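Local coordinates for protein ADP-dependent L-serine kinase SerK (Thermococcus kodakarensis KOD1, PDB 5X0B) that phosphorylates free L-serine with ADP as phosphate donor, giving O-phospho-L-serine and AMP in a magnesium-dependent first step of cysteine biosynthesis, at residues T101-F106 against G180-A185; P28-V33 against P220-H225; Y9-K14 against P228-K233; P53-K58 against I67-H72. One frame throughout, in Å; residues are numbered along the deposited sequence.

Interaction 1 (T101-F106 against G180-A185); sequences TWYPAF and GLKEDA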
loop_
_atom_site.group_PDB
_atom_site.type_symbol
_atom_site.label_atom_id
_atom_site.label_comp_id
_atom_site.label_asym_id
_atom_site.label_seq_id
_atom_site.Cartn_x
_atom_site.Cartn_y
_atom_site.Cartn_z
ATOM N N THR A 101 3.132 7.394 -3.074
ATOM C CA THR A 101 3.361 5.973 -3.178
ATOM C C THR A 101 4.494 5.592 -2.279
ATOM O O THR A 101 5.036 6.437 -1.544
ATOM C CB THR A 101 3.631 5.539 -4.648
ATOM O OG1 THR A 101 3.669 4.110 -4.736
ATOM C CG2 THR A 101 4.949 6.119 -5.204
ATOM N N TRP A 102 4.811 4.302 -2.290
ATOM C CA TRP A 102 5.954 3.785 -1.576
ATOM C C TRP A 102 7.043 3.484 -2.580
ATOM O O TRP A 102 6.790 3.315 -3.779
ATOM C CB TRP A 102 5.586 2.514 -0.816
ATOM C CG TRP A 102 4.573 2.757 0.240
ATOM C CD1 TRP A 102 3.215 2.770 0.106
ATOM C CD2 TRP A 102 4.844 3.019 1.629
ATOM N NE1 TRP A 102 2.613 3.040 1.334
ATOM C CE2 TRP A 102 3.593 3.192 2.277
ATOM C CE3 TRP A 102 6.022 3.140 2.380
ATOM C CZ2 TRP A 102 3.494 3.460 3.641
ATOM C CZ3 TRP A 102 5.917 3.413 3.735
ATOM C CH2 TRP A 102 4.658 3.578 4.343
ATOM N N TYR A 103 8.264 3.401 -2.077
ATOM C CA TYR A 103 9.407 3.081 -2.906
ATOM C C TYR A 103 10.014 1.818 -2.357
ATOM O O TYR A 103 10.735 1.869 -1.352
ATOM C CB TYR A 103 10.385 4.264 -2.928
ATOM C CG TYR A 103 9.704 5.438 -3.536
ATOM C CD1 TYR A 103 9.643 5.585 -4.927
ATOM C CD2 TYR A 103 9.029 6.351 -2.747
ATOM C CE1 TYR A 103 8.958 6.644 -5.492
ATOM C CE2 TYR A 103 8.325 7.398 -3.303
ATOM C CZ TYR A 103 8.289 7.534 -4.670
ATOM O OH TYR A 103 7.614 8.581 -5.185
ATOM N N PRO A 104 9.671 0.669 -2.970
ATOM C CA PRO A 104 10.332 -0.581 -2.613
ATOM C C PRO A 104 11.815 -0.520 -2.908
ATOM O O PRO A 104 12.203 -0.345 -4.070
ATOM C CB PRO A 104 9.643 -1.623 -3.521
ATOM C CG PRO A 104 8.354 -0.994 -3.918
ATOM C CD PRO A 104 8.685 0.456 -4.048
ATOM N N ALA A 105 12.638 -0.607 -1.864
ATOM C CA ALA A 105 14.091 -0.687 -2.032
ATOM C C ALA A 105 14.639 -1.911 -1.310
ATOM O O ALA A 105 14.146 -2.279 -0.232
ATOM C CB ALA A 105 14.770 0.577 -1.519
ATOM N N PHE A 106 15.665 -2.534 -1.893
ATOM C CA PHE A 106 16.288 -3.717 -1.284
ATOM C C PHE A 106 17.810 -3.635 -1.160
ATOM O O PHE A 106 18.476 -2.860 -1.869
ATOM C CB PHE A 106 15.875 -4.991 -2.032
ATOM C CG PHE A 106 16.432 -5.103 -3.421
ATOM C CD1 PHE A 106 15.901 -4.356 -4.473
ATOM C CD2 PHE A 106 17.486 -5.984 -3.695
ATOM C CE1 PHE A 106 16.421 -4.475 -5.764
ATOM C CE2 PHE A 106 17.992 -6.102 -4.978
ATOM C CZ PHE A 106 17.458 -5.348 -6.012
ATOM N N GLY A 180 8.810 5.577 2.424
ATOM C CA GLY A 180 7.834 6.626 2.138
ATOM C C GLY A 180 8.344 7.589 1.067
ATOM O O GLY A 180 7.585 7.992 0.177
ATOM N N LEU A 181 9.634 7.932 1.151
ATOM C CA LEU A 181 10.244 8.914 0.262
ATOM C C LEU A 181 11.439 8.362 -0.537
ATOM O O LEU A 181 12.342 7.732 0.015
ATOM C CB LEU A 181 10.702 10.107 1.088
ATOM C CG LEU A 181 9.644 10.892 1.867
ATOM C CD1 LEU A 181 10.346 11.943 2.710
ATOM C CD2 LEU A 181 8.645 11.563 0.931
ATOM N N LYS A 182 11.417 8.638 -1.840
ATOM C CA LYS A 182 12.475 8.279 -2.778
ATOM C C LYS A 182 13.853 8.762 -2.317
ATOM O O LYS A 182 14.835 8.022 -2.415
ATOM C CB LYS A 182 12.153 8.902 -4.151
ATOM C CG LYS A 182 12.991 8.424 -5.309
ATOM C CD LYS A 182 12.381 8.876 -6.636
ATOM C CE LYS A 182 12.391 10.393 -6.811
ATOM N NZ LYS A 182 11.947 10.790 -8.183
ATOM N N GLU A 183 13.918 10.000 -1.834
ATOM C CA GLU A 183 15.196 10.585 -1.397
ATOM C C GLU A 183 15.781 9.904 -0.154
ATOM O O GLU A 183 17.019 9.835 -0.024
ATOM C CB GLU A 183 15.055 12.101 -1.168
ATOM C CG GLU A 183 16.338 12.849 -0.774
ATOM C CD GLU A 183 17.477 12.642 -1.754
ATOM O OE1 GLU A 183 17.205 12.444 -2.956
ATOM O OE2 GLU A 183 18.647 12.682 -1.320
ATOM N N ASP A 184 14.923 9.427 0.755
ATOM C CA ASP A 184 15.397 8.710 1.952
ATOM C C ASP A 184 16.037 7.379 1.551
ATOM O O ASP A 184 17.084 7.011 2.079
ATOM C CB ASP A 184 14.282 8.479 2.985
ATOM C CG ASP A 184 13.706 9.780 3.550
ATOM O OD1 ASP A 184 14.219 10.881 3.226
ATOM O OD2 ASP A 184 12.697 9.691 4.301
ATOM N N ALA A 185 15.421 6.669 0.603
ATOM C CA ALA A 185 16.038 5.456 0.034
ATOM C C ALA A 185 17.417 5.731 -0.565
ATOM O O ALA A 185 18.368 4.965 -0.331
ATOM C CB ALA A 185 15.131 4.832 -1.012
#
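Tyr103 and Lys182 meet where strand 98-107 runs past the first turn of helix 182-190, the two backbones approaching to 5.0 Å between the CA atoms of Trp102 and Gly180 with no hydrogen bond across the gap. The Tyr103 ring does most of the work. With CG swung anti to the carbonyl carbon (chi1 -62°), it lies against the helix start, and Lys182 CB sits over the middle of one face, 4.0 Å from the ring centroid and almost on its normal: a CH-pi contact. In the plane of the same ring, Gly180 O comes up to the edge, 3.6 Å from Tyr103 CE2. Beyond CB the lysine chain leaves the ring and takes its ammonium to Glu131 and Glu135. Trp102 CE3 lies 3.7 Å from Gly180 N, meeting it obliquely, while Ala105 CB and Ala185 CB close the other end at 4.3 Å. A serine in place of Tyr103 would probably leave the Lys182 CB without its aromatic floor and open a gap at the helix start. This is strand-to-helix packing within the C-terminal domain, beside the O-phospho-L-serine site to which Trp102 belongs.

Interaction 2 (P28-V33 against P220-H225); sequences PHEQLV and PKTTRH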
loop_
_atom_site.group_PDB
_atom_site.type_symbol
_atom_site.label_atom_id
_atom_site.label_comp_id
_atom_site.label_asym_id
_atom_site.label_seq_id
_atom_site.Cartn_x
_atom_site.Cartn_y
_atom_site.Cartn_z
ATOM N N PRO A 28 -11.887 -2.697 -1.346
ATOM C CA PRO A 28 -10.444 -2.522 -1.250
ATOM C C PRO A 28 -9.871 -1.916 -2.537
ATOM O O PRO A 28 -10.478 -2.019 -3.620
ATOM C CB PRO A 28 -9.969 -3.964 -1.066
ATOM C CG PRO A 28 -10.880 -4.723 -1.975
ATOM C CD PRO A 28 -12.223 -4.096 -1.686
ATOM N N HIS A 29 -8.725 -1.267 -2.414
ATOM C CA HIS A 29 -7.980 -0.766 -3.566
ATOM C C HIS A 29 -6.597 -1.388 -3.694
ATOM O O HIS A 29 -5.864 -1.032 -4.617
ATOM C CB HIS A 29 -7.938 0.771 -3.534
ATOM C CG HIS A 29 -7.015 1.373 -2.512
ATOM N ND1 HIS A 29 -7.431 1.791 -1.270
ATOM C CD2 HIS A 29 -5.705 1.694 -2.587
ATOM C CE1 HIS A 29 -6.409 2.313 -0.607
ATOM N NE2 HIS A 29 -5.351 2.268 -1.386
ATOM N N GLU A 30 -6.233 -2.299 -2.775
ATOM C CA GLU A 30 -5.004 -3.066 -2.911
ATOM C C GLU A 30 -5.241 -4.541 -2.639
ATOM O O GLU A 30 -6.115 -4.910 -1.855
ATOM C CB GLU A 30 -3.934 -2.565 -1.945
ATOM C CG GLU A 30 -3.281 -1.258 -2.370
ATOM C CD GLU A 30 -2.052 -0.911 -1.540
ATOM O OE1 GLU A 30 -1.441 0.131 -1.815
ATOM O OE2 GLU A 30 -1.691 -1.685 -0.639
ATOM N N GLN A 31 -4.430 -5.366 -3.295
ATOM C CA GLN A 31 -4.273 -6.769 -2.936
ATOM C C GLN A 31 -3.891 -6.898 -1.463
ATOM O O GLN A 31 -3.227 -6.027 -0.907
ATOM C CB GLN A 31 -3.195 -7.421 -3.789
ATOM C CG GLN A 31 -3.621 -7.614 -5.228
ATOM C CD GLN A 31 -2.529 -8.228 -6.071
ATOM O OE1 GLN A 31 -1.379 -7.830 -5.989
ATOM N NE2 GLN A 31 -2.893 -9.169 -6.926
ATOM N N LEU A 32 -4.333 -7.974 -0.842
ATOM C CA LEU A 32 -4.028 -8.222 0.566
ATOM C C LEU A 32 -2.664 -8.889 0.723
ATOM O O LEU A 32 -2.219 -9.638 -0.140
ATOM C CB LEU A 32 -5.111 -9.098 1.200
ATOM C CG LEU A 32 -6.564 -8.658 1.061
ATOM C CD1 LEU A 32 -7.453 -9.720 1.724
ATOM C CD2 LEU A 32 -6.742 -7.291 1.703
ATOM N N VAL A 33 -1.949 -8.493 1.766
ATOM C CA VAL A 33 -0.800 -9.199 2.288
ATOM C C VAL A 33 -1.230 -10.198 3.346
ATOM O O VAL A 33 -1.731 -9.831 4.397
ATOM C CB VAL A 33 0.236 -8.215 2.869
ATOM C CG1 VAL A 33 1.469 -8.960 3.361
ATOM C CG2 VAL A 33 0.655 -7.194 1.811
ATOM N N PRO A 220 0.164 -4.510 -3.502
ATOM C CA PRO A 220 0.397 -3.943 -2.168
ATOM C C PRO A 220 1.405 -2.798 -2.207
ATOM O O PRO A 220 2.299 -2.782 -3.072
ATOM C CB PRO A 220 0.960 -5.128 -1.378
ATOM C CG PRO A 220 0.453 -6.329 -2.097
ATOM C CD PRO A 220 0.573 -5.928 -3.538
ATOM N N LYS A 221 1.229 -1.840 -1.302
ATOM C CA LYS A 221 2.152 -0.699 -1.143
ATOM C C LYS A 221 2.191 0.269 -2.323
ATOM O O LYS A 221 3.225 0.877 -2.588
ATOM C CB LYS A 221 3.580 -1.195 -0.806
ATOM C CG LYS A 221 3.680 -1.888 0.536
ATOM C CD LYS A 221 3.367 -0.891 1.643
ATOM C CE LYS A 221 3.785 -1.364 3.018
ATOM N NZ LYS A 221 2.734 -0.938 3.951
ATOM N N THR A 222 1.078 0.393 -3.030
ATOM C CA THR A 222 0.949 1.355 -4.092
ATOM C C THR A 222 0.567 2.732 -3.563
ATOM O O THR A 222 1.176 3.732 -3.960
ATOM C CB THR A 222 -0.053 0.877 -5.126
ATOM O OG1 THR A 222 0.373 -0.391 -5.601
ATOM C CG2 THR A 222 -0.138 1.841 -6.294
ATOM N N THR A 223 -0.422 2.804 -2.676
ATOM C CA THR A 223 -0.837 4.095 -2.126
ATOM C C THR A 223 -0.151 4.399 -0.819
ATOM O O THR A 223 0.107 3.499 -0.008
ATOM C CB THR A 223 -2.347 4.164 -1.878
ATOM O OG1 THR A 223 -2.732 3.080 -1.013
ATOM C CG2 THR A 223 -3.103 4.071 -3.185
ATOM N N ARG A 224 0.119 5.686 -0.614
ATOM C CA ARG A 224 0.635 6.181 0.661
ATOM C C ARG A 224 -0.092 7.478 0.906
ATOM O O ARG A 224 0.292 8.527 0.401
ATOM C CB ARG A 224 2.144 6.376 0.672
ATOM C CG ARG A 224 2.700 6.665 2.072
ATOM C CD ARG A 224 4.221 6.771 2.058
ATOM N NE ARG A 224 4.671 7.942 1.297
ATOM C CZ ARG A 224 4.649 9.199 1.742
ATOM N NH1 ARG A 224 4.225 9.500 2.974
ATOM N NH2 ARG A 224 5.064 10.178 0.951
ATOM N N HIS A 225 -1.193 7.389 1.640
ATOM C CA HIS A 225 -2.038 8.542 1.836
ATOM C C HIS A 225 -1.491 9.329 2.992
ATOM O O HIS A 225 -1.178 8.762 4.046
ATOM C CB HIS A 225 -3.467 8.152 2.134
ATOM C CG HIS A 225 -4.224 7.579 0.983
ATOM N ND1 HIS A 225 -4.178 6.245 0.646
ATOM C CD2 HIS A 225 -5.112 8.149 0.135
ATOM C CE1 HIS A 225 -5.004 6.015 -0.347
ATOM N NE2 HIS A 225 -5.570 7.159 -0.695
HETATM O O HOH W 1 -0.555 0.965 0.614
#
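The active site holds this contact: Glu30, inferred to be the catalytic residue, reaches from the loop after strand 26-27 into the turn that leads to strand 224-226. Its chain is extended beyond CG (chi2 -169°), which carries the carboxylate to a row of backbone N-H groups. OE1 takes two of them, Thr223 N at 3.0 Å and nearly straight (168°), and Thr222 N at 2.8 Å from above the carboxylate plane. OE2 accepts from Lys221 N at 3.0 Å, again from above that plane. A water donates to both Glu30 OE1 and Thr223 O, bridging the acid to the carbonyl of a residue whose N-H already holds it. Next door, His29 NE2 and Thr223 OG1 share a hydrogen bond of 2.8 Å in the plane of the imidazole, whose ND1 is held by Ile67 O. Further along the loop, Val33 CG2 packs on Pro220 CB at 3.8 Å. Lys221, Thr223 and His225 bind O-phospho-L-serine, so the acid is held by the same 220-225 segment that supplies part of this kinase's substrate site.

Interaction 3 (Y9-K14 against P228-K233); sequences YDIPTK and PFNPDK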
loop_
_atom_site.group_PDB
_atom_site.type_symbol
_atom_site.label_atom_id
_atom_site.label_comp_id
_atom_site.label_asym_id
_atom_site.label_seq_id
_atom_site.Cartn_x
_atom_site.Cartn_y
_atom_site.Cartn_z
ATOM N N TYR A 9 6.346 12.536 10.316
ATOM C CA TYR A 9 5.296 13.518 10.045
ATOM C C TYR A 9 4.537 13.752 11.337
ATOM O O TYR A 9 4.106 12.797 11.972
ATOM C CB TYR A 9 4.288 13.002 9.015
ATOM C CG TYR A 9 4.870 12.644 7.669
ATOM C CD1 TYR A 9 5.683 13.551 6.978
ATOM C CD2 TYR A 9 4.596 11.398 7.072
ATOM C CE1 TYR A 9 6.218 13.233 5.736
ATOM C CE2 TYR A 9 5.127 11.072 5.826
ATOM C CZ TYR A 9 5.928 11.995 5.161
ATOM O OH TYR A 9 6.475 11.695 3.927
ATOM N N ASP A 10 4.379 15.007 11.733
ATOM C CA ASP A 10 3.416 15.338 12.769
ATOM C C ASP A 10 2.087 15.324 12.056
ATOM O O ASP A 10 1.834 16.159 11.188
ATOM C CB ASP A 10 3.699 16.707 13.387
ATOM N N ILE A 11 1.291 14.298 12.317
ATOM C CA ILE A 11 -0.096 14.278 11.887
ATOM C C ILE A 11 -0.872 14.281 13.202
ATOM O O ILE A 11 -0.617 13.445 14.073
ATOM C CB ILE A 11 -0.409 13.058 11.014
ATOM C CG1 ILE A 11 0.254 13.252 9.628
ATOM C CG2 ILE A 11 -1.922 12.860 10.876
ATOM C CD1 ILE A 11 0.175 12.024 8.746
ATOM N N PRO A 12 -1.802 15.226 13.354
ATOM C CA PRO A 12 -2.488 15.309 14.631
ATOM C C PRO A 12 -3.519 14.213 14.808
ATOM O O PRO A 12 -4.125 13.740 13.834
ATOM C CB PRO A 12 -3.164 16.685 14.558
ATOM C CG PRO A 12 -3.419 16.877 13.107
ATOM C CD PRO A 12 -2.214 16.307 12.441
ATOM N N THR A 13 -3.669 13.765 16.046
ATOM C CA THR A 13 -4.819 12.943 16.411
ATOM C C THR A 13 -5.999 13.887 16.614
ATOM O O THR A 13 -5.833 14.925 17.227
ATOM C CB THR A 13 -4.533 12.179 17.689
ATOM O OG1 THR A 13 -3.475 11.236 17.439
ATOM C CG2 THR A 13 -5.756 11.458 18.208
ATOM N N LYS A 14 -7.153 13.539 16.051
ATOM C CA LYS A 14 -8.386 14.319 16.251
ATOM C C LYS A 14 -9.502 13.381 16.693
ATOM O O LYS A 14 -9.541 12.215 16.291
ATOM C CB LYS A 14 -8.787 15.039 14.975
ATOM C CG LYS A 14 -7.818 16.133 14.622
ATOM C CD LYS A 14 -8.373 16.968 13.473
ATOM C CE LYS A 14 -7.373 17.991 12.963
ATOM N NZ LYS A 14 -8.010 19.017 12.075
ATOM N N PRO A 228 -5.049 14.579 6.908
ATOM C CA PRO A 228 -4.986 15.721 7.815
ATOM C C PRO A 228 -5.109 15.339 9.300
ATOM O O PRO A 228 -4.858 16.183 10.153
ATOM C CB PRO A 228 -6.177 16.578 7.387
ATOM C CG PRO A 228 -7.144 15.599 6.849
ATOM C CD PRO A 228 -6.339 14.516 6.203
ATOM N N PHE A 229 -5.490 14.100 9.592
ATOM C CA PHE A 229 -5.577 13.622 10.970
ATOM C C PHE A 229 -5.578 12.093 11.061
ATOM O O PHE A 229 -5.940 11.395 10.110
ATOM C CB PHE A 229 -6.850 14.179 11.650
ATOM C CG PHE A 229 -8.121 13.602 11.070
ATOM C CD1 PHE A 229 -8.649 12.434 11.554
ATOM C CD2 PHE A 229 -8.754 14.225 10.006
ATOM C CE1 PHE A 229 -9.790 11.864 10.984
ATOM C CE2 PHE A 229 -9.899 13.678 9.433
ATOM C CZ PHE A 229 -10.428 12.500 9.934
ATOM N N ASN A 230 -5.161 11.590 12.220
ATOM C CA ASN A 230 -5.365 10.194 12.619
ATOM C C ASN A 230 -6.550 10.231 13.629
ATOM O O ASN A 230 -6.505 11.012 14.590
ATOM C CB ASN A 230 -4.096 9.644 13.317
ATOM C CG ASN A 230 -2.889 9.507 12.387
ATOM O OD1 ASN A 230 -2.985 8.941 11.287
ATOM N ND2 ASN A 230 -1.738 9.976 12.840
ATOM N N PRO A 231 -7.603 9.404 13.430
ATOM C CA PRO A 231 -8.651 9.399 14.451
ATOM C C PRO A 231 -8.068 8.932 15.772
ATOM O O PRO A 231 -7.167 8.067 15.776
ATOM C CB PRO A 231 -9.668 8.378 13.943
ATOM C CG PRO A 231 -9.386 8.246 12.483
ATOM C CD PRO A 231 -7.920 8.527 12.291
ATOM N N ASP A 232 -8.534 9.506 16.861
ATOM C CA ASP A 232 -8.248 8.962 18.197
ATOM C C ASP A 232 -8.716 7.516 18.319
ATOM O O ASP A 232 -9.604 7.073 17.612
ATOM C CB ASP A 232 -8.947 9.775 19.276
ATOM C CG ASP A 232 -8.193 9.795 20.600
ATOM O OD1 ASP A 232 -7.221 9.025 20.784
ATOM O OD2 ASP A 232 -8.540 10.670 21.433
ATOM N N LYS A 233 -8.121 6.802 19.266
ATOM C CA LYS A 233 -8.460 5.405 19.453
ATOM C C LYS A 233 -9.886 5.310 19.959
ATOM O O LYS A 233 -10.362 6.217 20.639
ATOM C CB LYS A 233 -7.509 4.747 20.442
ATOM C CG LYS A 233 -6.192 4.324 19.832
ATOM C CD LYS A 233 -5.380 5.417 19.150
ATOM C CE LYS A 233 -4.628 6.310 20.108
ATOM N NZ LYS A 233 -3.484 7.009 19.453
HETATM O O HOH W 2 -1.556 11.223 15.402
HETATM O O HOH W 3 -4.583 8.503 16.897
#
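Lys14, Asn230 and Thr13 bury the most surface here, and the first two also carry the backbone pairing. Lys14 N donates to Asn230 O at 3.0 Å, and Lys14 O accepts from Asp232 N at 2.9 Å; Asn230 N completes the ladder on Pro12 O, also at 2.9 Å. The Lys14 side chain, extended beyond CG, crosses Phe229 at about a right angle, and Lys14 CD lies 3.7 Å from Phe229 CB. On the face of the sheet shared by Thr13 and Asn230, the amide ND2 of Asn230 lies 3.5 Å from Ile11 CG2 and donates to a water that also binds Ile11 O and Thr13 OG1. Thr13 CG2 stands anti to its own backbone nitrogen (chi1 -66° for OG1), which sets the methyl 3.5 Å from Asp232 CA. A second water links Thr13 OG1 with Pro231 O and Lys233 NZ. Phe229 and Pro231 turn to Val16 and Val88. The result is a two-stranded parallel sheet at the surface, joining the N-terminal and C-terminal parts of the chain.

Interaction 4 (P53-K58 against I67-H72); sequences PMLLAK and IVDGHH. With AMP (adenosine monophosphate), chain B.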
loop_
_atom_site.group_PDB
_atom_site.type_symbol
_atom_site.label_atom_id
_atom_site.label_comp_id
_atom_site.label_asym_id
_atom_site.label_seq_id
_atom_site.Cartn_x
_atom_site.Cartn_y
_atom_site.Cartn_z
ATOM N N PRO A 53 -10.430 2.743 13.996
ATOM C CA PRO A 53 -11.477 2.701 12.956
ATOM C C PRO A 53 -10.944 2.646 11.526
ATOM O O PRO A 53 -9.859 3.157 11.251
ATOM C CB PRO A 53 -12.232 4.035 13.151
ATOM C CG PRO A 53 -11.255 4.909 13.826
ATOM C CD PRO A 53 -10.433 4.025 14.721
ATOM N N MET A 54 -11.760 2.089 10.645
ATOM C CA MET A 54 -11.557 2.139 9.201
ATOM C C MET A 54 -11.575 3.602 8.788
ATOM O O MET A 54 -12.262 4.396 9.410
ATOM C CB MET A 54 -12.733 1.473 8.493
ATOM C CG MET A 54 -12.938 -0.006 8.766
ATOM S SD MET A 54 -11.604 -1.070 8.158
ATOM C CE MET A 54 -11.697 -0.715 6.396
ATOM N N LEU A 55 -10.818 3.965 7.762
ATOM C CA LEU A 55 -10.965 5.267 7.122
ATOM C C LEU A 55 -11.536 5.022 5.722
ATOM O O LEU A 55 -10.961 4.290 4.923
ATOM C CB LEU A 55 -9.640 6.002 7.041
ATOM C CG LEU A 55 -9.020 6.272 8.421
ATOM C CD1 LEU A 55 -7.698 7.004 8.228
ATOM C CD2 LEU A 55 -9.952 7.014 9.329
ATOM N N LEU A 56 -12.695 5.631 5.466
ATOM C CA LEU A 56 -13.436 5.382 4.247
ATOM C C LEU A 56 -13.738 6.636 3.492
ATOM O O LEU A 56 -13.770 7.726 4.064
ATOM C CB LEU A 56 -14.756 4.674 4.571
ATOM C CG LEU A 56 -14.723 3.366 5.348
ATOM C CD1 LEU A 56 -16.143 2.893 5.643
ATOM C CD2 LEU A 56 -13.898 2.271 4.697
ATOM N N ALA A 57 -14.006 6.468 2.196
ATOM C CA ALA A 57 -14.434 7.530 1.334
ATOM C C ALA A 57 -15.607 7.031 0.497
ATOM O O ALA A 57 -15.527 5.979 -0.148
ATOM C CB ALA A 57 -13.303 7.949 0.399
ATOM N N LYS A 58 -16.657 7.820 0.458
ATOM C CA LYS A 58 -17.867 7.461 -0.267
ATOM C C LYS A 58 -17.537 7.419 -1.747
ATOM O O LYS A 58 -16.969 8.365 -2.269
ATOM C CB LYS A 58 -18.978 8.493 0.009
ATOM C CG LYS A 58 -20.302 8.292 -0.741
ATOM C CD LYS A 58 -21.041 7.007 -0.433
ATOM C CE LYS A 58 -22.449 7.033 -1.092
ATOM N NZ LYS A 58 -22.512 7.588 -2.490
ATOM N N ILE A 67 -12.050 1.829 0.695
ATOM C CA ILE A 67 -11.229 1.685 1.895
ATOM C C ILE A 67 -9.990 2.537 1.638
ATOM O O ILE A 67 -9.210 2.246 0.745
ATOM C CB ILE A 67 -10.826 0.231 2.198
ATOM C CG1 ILE A 67 -12.073 -0.590 2.569
ATOM C CG2 ILE A 67 -9.775 0.196 3.303
ATOM C CD1 ILE A 67 -11.869 -2.096 2.474
ATOM N N VAL A 68 -9.856 3.608 2.403
ATOM C CA VAL A 68 -8.649 4.442 2.330
ATOM C C VAL A 68 -7.558 3.831 3.223
ATOM O O VAL A 68 -6.393 3.788 2.832
ATOM C CB VAL A 68 -8.963 5.887 2.739
ATOM C CG1 VAL A 68 -7.693 6.728 2.815
ATOM C CG2 VAL A 68 -9.971 6.474 1.740
ATOM N N ASP A 69 -7.947 3.400 4.417
ATOM C CA ASP A 69 -7.045 2.738 5.343
ATOM C C ASP A 69 -7.853 1.698 6.079
ATOM O O ASP A 69 -8.957 1.990 6.519
ATOM C CB ASP A 69 -6.411 3.742 6.315
ATOM C CG ASP A 69 -5.305 3.117 7.153
ATOM O OD1 ASP A 69 -4.392 2.552 6.567
ATOM O OD2 ASP A 69 -5.348 3.179 8.396
ATOM N N GLY A 70 -7.331 0.467 6.120
ATOM C CA GLY A 70 -8.003 -0.655 6.777
ATOM C C GLY A 70 -8.223 -1.930 5.989
ATOM O O GLY A 70 -9.110 -2.698 6.336
ATOM N N HIS A 71 -7.460 -2.170 4.924
ATOM C CA HIS A 71 -7.644 -3.398 4.148
ATOM C C HIS A 71 -7.643 -4.698 4.963
ATOM O O HIS A 71 -8.527 -5.539 4.783
ATOM C CB HIS A 71 -6.600 -3.510 3.052
ATOM C CG HIS A 71 -6.752 -2.493 1.973
ATOM N ND1 HIS A 71 -5.714 -1.685 1.566
ATOM C CD2 HIS A 71 -7.816 -2.150 1.217
ATOM C CE1 HIS A 71 -6.124 -0.889 0.593
ATOM N NE2 HIS A 71 -7.396 -1.159 0.353
ATOM N N HIS A 72 -6.674 -4.853 5.861
ATOM C CA HIS A 72 -6.573 -6.097 6.618
ATOM C C HIS A 72 -7.531 -6.209 7.786
ATOM O O HIS A 72 -7.999 -7.300 8.074
ATOM C CB HIS A 72 -5.129 -6.376 6.984
ATOM C CG HIS A 72 -4.256 -6.401 5.775
ATOM N ND1 HIS A 72 -3.713 -5.257 5.228
ATOM C CD2 HIS A 72 -3.960 -7.400 4.919
ATOM C CE1 HIS A 72 -3.063 -5.564 4.125
ATOM N NE2 HIS A 72 -3.198 -6.859 3.915
HETATM P P AMP B . -4.648 -2.540 7.929
HETATM O O1P AMP B . -6.077 -2.859 8.298
HETATM O O2P AMP B . -4.153 -1.191 8.368
HETATM O O3P AMP B . -4.285 -2.833 6.489
HETATM O "O5'" AMP B . -3.720 -3.614 8.719
HETATM C "C5'" AMP B . -4.152 -4.226 9.928
HETATM C "C4'" AMP B . -4.271 -3.167 11.030
HETATM O "O4'" AMP B . -4.892 -3.699 12.205
HETATM C "C3'" AMP B . -2.933 -2.606 11.500
HETATM O "O3'" AMP B . -2.818 -1.247 11.063
HETATM C "C2'" AMP B . -2.977 -2.665 13.015
HETATM O "O2'" AMP B . -2.572 -1.444 13.635
HETATM C "C1'" AMP B . -4.449 -2.872 13.261
HETATM N N9 AMP B . -4.826 -3.566 14.484
HETATM C C8 AMP B . -4.135 -4.478 15.208
HETATM N N7 AMP B . -4.890 -4.910 16.233
HETATM C C5 AMP B . -6.086 -4.283 16.153
HETATM C C6 AMP B . -7.335 -4.283 16.922
HETATM N N6 AMP B . -7.447 -5.067 18.032
HETATM N N1 AMP B . -8.340 -3.478 16.495
HETATM C C2 AMP B . -8.227 -2.692 15.396
HETATM N N3 AMP B . -7.104 -2.644 14.655
HETATM C C4 AMP B . -6.035 -3.398 14.991
HETATM O O HOH W 4 -6.987 3.673 10.486
#
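His72 grips the AMP phosphate twice: its ring ND1 donates to AMP O3P at 2.8 Å, nearly straight (167°), and its backbone N donates to the same oxygen at 3.2 Å. The phosphate lies in the plane of the imidazole, at its edge, and CG set anti to the carbonyl carbon (chi1 -56°) brings ND1 round to it. NE2 is engaged on the other side by Val33 N, which fixes the ring's rotation and marks ND1 as the donor. A leucine in place of His72 would probably cost O3P the imidazole N-H, although the backbone N could still donate, and leave Val33 N without its acceptor. Behind the phosphate, Gly70 precedes helix 71-80; a CB there would run into the carbonyl O of the preceding residue and into Met54 CE, which lies 3.3 Å from Gly70 O. Asp69, which binds magnesium in this protein, pairs with Arg73, and a water joins its OD2 to Pro53 O. Further back, strand 54-58 holds the loop. Leu55 N donates to Asp69 O at 3.0 Å (171°), while Leu55 O receives both Val68 N, at 2.8 Å, and Asp69 N. The Leu56 and Ile67 side chains lie side by side, CD2 of Leu56 4.0 Å from CG1 of Ile67, and Ala57 CB meets Val68 CG2. Val68 and Asp69 both face Leu55, a classic beta bulge leading into the N-terminal end of helix 71-80, where the AMP phosphate binds.

Overall arrangement
Interactions 1 and 4 are buried, interaction 2 is partly buried near the centre of the chain, and interaction 3 lies at the surface. Interaction 1 relies on ring and methyl packing without a cross hydrogen bond; interaction 2 on a carboxylate bound by backbone N-H groups; interactions 3 and 4 on strand pairing, parallel with bridging waters in one and antiparallel with a bulge in the other. Strands 98-107 and 224-226 share a sheet, and Thr101 OG1 to Thr222 O ties interaction 1 to interaction 2. His29 to Ile67 and Val33 to His72 join interaction 2 to segment 67-72 of interaction 4, whose Leu55 packs against Pro231 of interaction 3.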